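Local atomic coordinates of fructosyl amine:oxygen oxidoreductase (PDB entry 4WCT), a protein that probably uses bound flavin-adenine dinucleotide to oxidise fructosyl amines (Amadori products) with molecular oxygen, so removing the sugar from glycated amines. Residues R417-P420 with E421-V424; S83-P86 with R87-A90. All coordinates share one frame; numbering follows the deposited sequence.

Both contacts are local, each made where a loop turns into a helical segment that opens with a proline, and the nearest atoms of the two lie about 7 Å apart without touching. Interaction 2, earlier in the chain, is a surface contact that starts helix 86-102 with small polar side chains bonded to backbone amides. Interaction 1 belongs to the loop between helix 410-413 and strand 442-443 and is partly buried: R419 and A423 are covered, while E421, T422 and V424 are exposed. Its chemistry joins an ion pair on the outside to an arginine turned inward, whereas interaction 2 relies on uncharged donors and one carboxylate.

Interaction 1: residues R417-P420 with E421-V424; sequences RWRP and ETAV
R417 meets E421, four residues on, just ahead of a short 3-10 turn. NH2 of R417 lies 2.8 Å from OE2 of E421, on the syn lone pair of that oxygen, and the guanidinium and carboxylate planes are only 15° apart. The match is one-sided: NH1 of R417 makes only a weak bond to the same OE2, and a water that donates to OE2 of E421 also accepts weakly from NH1 of R417. NH2 of R417 also donates to the carbonyl O of W418, 3.2 Å away, so backbone and carboxylate together restrain the guanidinium. E421 bends at its second torsion (chi2 -80°) to fold the carboxylate back over the R419-P420 peptide; OE1 of E421 comes to 3.5 Å from CD of P420.

T422 closes the turn. Its OG1, set between the backbone N and the carbonyl carbon (chi1 66°), lies 2.7 Å from O of R419 and donates to it nearly in line with the C=O bond. The amide N of T422 gives the same oxygen a second bond of 3.0 Å from above the carbonyl plane. A threonine suits this place because its short hydroxyl can reach back three residues; a water also links OG1 to NE of R419. That arginine runs inward, where NH1 of R419 donates to O of R417 at 3.0 Å and NH2 of R419 forms a salt bridge with D365.

P420, whose ring restricts phi, suits the first residue of the 3-10 segment, where no bond from its nitrogen is needed, and its O accepts from N of A423 at 2.9 Å. The consecutive i to i+3 backbone bonds are those of a 3-10 turn, here with the hydroxyl of T422 donating to the same R419 carbonyl as its own amide and an arginine tying the loop to the region before strand 369-372.

Interaction 2: residues S83-P86 with R87-A90; sequences SSDP and RSAA
S88 sets its hydroxyl against the backbone of S84 and D85, with OG 3.5 Å from CA of S84 and accepting a bond of 3.0 Å from N of D85. Its first torsion of 68° swings OG back over the start of the helix. D85 answers in the reverse direction: OD1 accepts from N of S88 at 2.9 Å, in a nearly straight bond (170° at the hydrogen) that meets the carboxylate close to its C-O axis. The reciprocal pair is a capping box, with D85 as N-cap of helix 86-102.

P86 fits the first helical turn, where its missing amide hydrogen costs no bond, while its O accepts from N of A90 at 2.9 Å. The carbonyl O of D85 takes N of A89 at 2.9 Å, beginning the i to i+4 ladder, and the small methyl of A89 sits 3.4 Å from that oxygen. A water joins OG of S88 to O of S83, extending the cap into the preceding loop.

Aspartate thus satisfies an early amide that lacks a preceding helical carbonyl, and its negative charge at the N-terminus is probably stabilised by the helix dipole.

Interaction 1: residues R417-P420 with E421-V424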
ATOM      1  N   ARG A 417      -9.006   0.132  15.600  1.00  9.61           N
ATOM      2  CA  ARG A 417     -10.453   0.142  15.775  1.00  9.90           C
ATOM      3  C   ARG A 417     -11.219   1.159  14.947  1.00  9.83           C
ATOM      4  O   ARG A 417     -10.680   2.189  14.536  1.00 10.02           O
ATOM      5  CB  ARG A 417     -10.792   0.421  17.243  1.00 10.95           C
ATOM      6  CG  ARG A 417     -10.568   1.849  17.691  1.00 14.03           C
ATOM      7  CD  ARG A 417     -10.914   1.940  19.171  1.00 15.67           C
ATOM      8  NE  ARG A 417     -10.453   3.176  19.797  1.00 22.34           N
ATOM      9  CZ  ARG A 417     -11.072   4.331  19.744  1.00 23.03           C
ATOM     10  NH1 ARG A 417     -10.636   5.314  20.551  1.00 23.52           N
ATOM     11  NH2 ARG A 417     -12.200   4.468  19.022  1.00 25.52           N
ATOM     12  N   TRP A 418     -12.524   0.904  14.784  1.00  9.41           N
ATOM     13  CA  TRP A 418     -13.457   1.911  14.289  1.00  9.47           C
ATOM     14  C   TRP A 418     -13.437   3.181  15.153  1.00 10.72           C
ATOM     15  O   TRP A 418     -13.504   3.085  16.396  1.00 11.55           O
ATOM     16  CB  TRP A 418     -14.853   1.305  14.246  1.00 11.50           C
ATOM     17  CG  TRP A 418     -15.900   2.137  13.640  1.00 11.44           C
ATOM     18  CD1 TRP A 418     -16.866   2.860  14.295  1.00 13.56           C
ATOM     19  CD2 TRP A 418     -16.210   2.239  12.235  1.00 12.40           C
ATOM     20  NE1 TRP A 418     -17.644   3.507  13.391  1.00 12.52           N
ATOM     21  CE2 TRP A 418     -17.315   3.099  12.123  1.00 12.86           C
ATOM     22  CE3 TRP A 418     -15.676   1.670  11.071  1.00 12.69           C
ATOM     23  CZ2 TRP A 418     -17.860   3.468  10.881  1.00 11.19           C
ATOM     24  CZ3 TRP A 418     -16.269   1.978   9.850  1.00 11.42           C
ATOM     25  CH2 TRP A 418     -17.304   2.918   9.763  1.00 11.95           C
ATOM     26  N   ARG A 419     -13.190   4.333  14.528  1.00 10.72           N
ATOM     27  CA  ARG A 419     -12.804   5.543  15.282  1.00 11.30           C
ATOM     28  C   ARG A 419     -13.256   6.826  14.557  1.00 12.03           C
ATOM     29  O   ARG A 419     -12.447   7.722  14.287  1.00 13.51           O
ATOM     30  CB  ARG A 419     -11.307   5.550  15.616  1.00 11.29           C
ATOM     31  CG  ARG A 419     -10.334   5.402  14.439  1.00 10.10           C
ATOM     32  CD  ARG A 419      -8.939   5.019  14.929  1.00 11.60           C
ATOM     33  NE  ARG A 419      -7.920   5.111  13.882  1.00 10.90           N
ATOM     34  CZ  ARG A 419      -7.624   4.142  13.031  1.00  9.95           C
ATOM     35  NH1 ARG A 419      -8.250   2.992  13.054  1.00  9.12           N
ATOM     36  NH2 ARG A 419      -6.678   4.349  12.134  1.00 10.32           N
ATOM     37  N   PRO A 420     -14.544   6.907  14.213  1.00 12.74           N
ATOM     38  CA  PRO A 420     -15.079   8.085  13.503  1.00 13.05           C
ATOM     39  C   PRO A 420     -14.846   9.401  14.252  1.00 11.92           C
ATOM     40  O   PRO A 420     -14.661  10.451  13.620  1.00 12.24           O
ATOM     41  CB  PRO A 420     -16.566   7.778  13.374  1.00 13.79           C
ATOM     42  CG  PRO A 420     -16.862   6.860  14.526  1.00 12.65           C
ATOM     43  CD  PRO A 420     -15.619   6.003  14.662  1.00 14.38           C
ATOM     44  N   GLU A 421     -14.717   9.331  15.573  1.00 13.14           N
ATOM     45  CA  GLU A 421     -14.439  10.543  16.352  1.00 15.18           C
ATOM     46  C   GLU A 421     -13.144  11.223  15.939  1.00 14.48           C
ATOM     47  O   GLU A 421     -13.011  12.452  16.055  1.00 19.23           O
ATOM     48  CB  GLU A 421     -14.466  10.265  17.863  1.00 15.79           C
ATOM     49  CG  GLU A 421     -13.339   9.434  18.440  1.00 19.09           C
ATOM     50  CD  GLU A 421     -13.491   7.929  18.229  1.00 19.80           C
ATOM     51  OE1 GLU A 421     -14.460   7.471  17.589  1.00 15.20           O
ATOM     52  OE2 GLU A 421     -12.582   7.190  18.667  1.00 23.55           O
ATOM     53  N   THR A 422     -12.192  10.447  15.414  1.00 11.86           N
ATOM     54  CA  THR A 422     -10.913  11.016  15.016  1.00 13.34           C
ATOM     55  C   THR A 422     -10.967  11.786  13.690  1.00 11.63           C
ATOM     56  O   THR A 422      -9.967  12.383  13.294  1.00 13.35           O
ATOM     57  CB  THR A 422      -9.818   9.931  14.867  1.00 13.32           C
ATOM     58  OG1 THR A 422     -10.149   9.066  13.781  1.00 13.13           O
ATOM     59  CG2 THR A 422      -9.655   9.098  16.158  1.00 15.74           C
ATOM     60  N   ALA A 423     -12.081  11.711  12.960  1.00 12.21           N
ATOM     61  CA  ALA A 423     -12.175  12.246  11.601  1.00 11.73           C
ATOM     62  C   ALA A 423     -13.234  13.345  11.499  1.00 12.24           C
ATOM     63  O   ALA A 423     -13.495  13.874  10.405  1.00 12.13           O
ATOM     64  CB  ALA A 423     -12.534  11.151  10.626  1.00 11.63           C
ATOM     65  N   VAL A 424     -13.760  13.764  12.637  1.00 15.48           N
ATOM     66  CA  VAL A 424     -14.712  14.892  12.632  1.00 15.94           C
ATOM     67  C   VAL A 424     -14.010  16.161  12.131  1.00 15.22           C
ATOM     68  O   VAL A 424     -12.875  16.450  12.531  1.00 16.52           O
ATOM     69  CB  VAL A 424     -15.316  15.107  14.045  1.00 16.81           C
ATOM     70  CG1 VAL A 424     -16.190  16.345  14.069  1.00 18.75           C
ATOM     71  CG2 VAL A 424     -16.122  13.881  14.449  1.00 16.63           C
TER
HETATM   72  O   HOH W   1     -10.376   8.472  19.745  1.00 24.57           O
HETATM   73  O   HOH W   2      -7.523   7.960  13.431  1.00 12.35           O

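Interaction 2: residues S83-P86 with R87-A90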
ATOM      1  N   SER A  83      10.519   5.177  23.465  1.00 29.57           N
ATOM      2  CA  SER A  83      10.562   5.829  22.171  1.00 34.45           C
ATOM      3  C   SER A  83       9.386   5.393  21.310  1.00 26.56           C
ATOM      4  O   SER A  83       9.273   5.829  20.165  1.00 28.53           O
ATOM      5  CB  SER A  83      11.879   5.495  21.461  1.00 41.02           C
ATOM      6  OG  SER A  83      12.984   5.811  22.293  1.00 39.29           O
ATOM      7  N   SER A  84       8.616   4.425  21.801  1.00 27.29           N
ATOM      8  CA  SER A  84       7.372   4.016  21.139  1.00 25.55           C
ATOM      9  C   SER A  84       6.149   4.748  21.703  1.00 24.75           C
ATOM     10  O   SER A  84       6.166   5.235  22.836  1.00 21.14           O
ATOM     11  CB  SER A  84       7.168   2.480  21.201  1.00 29.09           C
ATOM     12  OG  SER A  84       6.719   2.020  22.469  1.00 30.79           O
ATOM     13  N   ASP A  85       5.147   4.969  20.859  1.00 22.27           N
ATOM     14  CA  ASP A  85       3.809   5.177  21.380  1.00 22.13           C
ATOM     15  C   ASP A  85       2.916   4.031  20.936  1.00 21.25           C
ATOM     16  O   ASP A  85       3.391   3.105  20.264  1.00 17.25           O
ATOM     17  CB  ASP A  85       3.247   6.548  20.987  1.00 26.49           C
ATOM     18  CG  ASP A  85       3.173   6.759  19.474  1.00 32.86           C
ATOM     19  OD1 ASP A  85       3.121   5.777  18.707  1.00 27.35           O
ATOM     20  OD2 ASP A  85       3.092   7.930  19.052  1.00 29.98           O
ATOM     21  N   PRO A  86       1.717   3.947  21.510  1.00 19.64           N
ATOM     22  CA  PRO A  86       0.931   2.764  21.199  1.00 17.96           C
ATOM     23  C   PRO A  86       0.755   2.523  19.688  1.00 16.03           C
ATOM     24  O   PRO A  86       0.661   1.363  19.260  1.00 15.09           O
ATOM     25  CB  PRO A  86      -0.410   3.062  21.878  1.00 21.62           C
ATOM     26  CG  PRO A  86      -0.020   3.889  23.087  1.00 25.06           C
ATOM     27  CD  PRO A  86       1.118   4.743  22.603  1.00 20.14           C
ATOM     28  N   ARG A  87       0.625   3.602  18.918  1.00 14.65           N
ATOM     29  CA  ARG A  87       0.448   3.483  17.483  1.00 14.72           C
ATOM     30  C   ARG A  87       1.679   2.875  16.797  1.00 13.47           C
ATOM     31  O   ARG A  87       1.554   1.976  15.956  1.00 13.83           O
ATOM     32  CB  ARG A  87       0.109   4.835  16.860  1.00 18.53           C
ATOM     33  CG  ARG A  87      -0.109   4.756  15.359  1.00 22.01           C
ATOM     34  CD  ARG A  87      -0.642   6.078  14.793  1.00 24.04           C
ATOM     35  NE  ARG A  87       0.319   7.159  14.950  1.00 31.63           N
ATOM     36  CZ  ARG A  87       1.443   7.291  14.245  1.00 45.47           C
ATOM     37  NH1 ARG A  87       1.744   6.435  13.269  1.00 43.14           N
ATOM     38  NH2 ARG A  87       2.281   8.285  14.524  1.00 47.71           N
ATOM     39  N   SER A  88       2.863   3.376  17.103  1.00 12.77           N
ATOM     40  CA  SER A  88       4.069   2.819  16.499  1.00 15.58           C
ATOM     41  C   SER A  88       4.387   1.414  17.021  1.00 16.44           C
ATOM     42  O   SER A  88       4.937   0.569  16.290  1.00 13.78           O
ATOM     43  CB  SER A  88       5.273   3.768  16.717  1.00 19.24           C
ATOM     44  OG  SER A  88       5.660   3.852  18.098  1.00 22.00           O
ATOM     45  N   ALA A  89       4.051   1.142  18.279  1.00 12.98           N
ATOM     46  CA  ALA A  89       4.156  -0.202  18.800  1.00 13.63           C
ATOM     47  C   ALA A  89       3.246  -1.192  18.092  1.00 13.20           C
ATOM     48  O   ALA A  89       3.661  -2.335  17.813  1.00 14.07           O
ATOM     49  CB  ALA A  89       3.871  -0.228  20.291  1.00 15.76           C
ATOM     50  N   ALA A  90       2.012  -0.782  17.799  1.00 11.26           N
ATOM     51  CA  ALA A  90       1.149  -1.588  16.973  1.00 11.06           C
ATOM     52  C   ALA A  90       1.745  -1.815  15.582  1.00 10.74           C
ATOM     53  O   ALA A  90       1.713  -2.917  15.055  1.00 11.36           O
ATOM     54  CB  ALA A  90      -0.231  -0.962  16.882  1.00 11.69           C
TER
HETATM   55  O   HOH W   3       8.032   5.634  17.880  1.00 26.39           O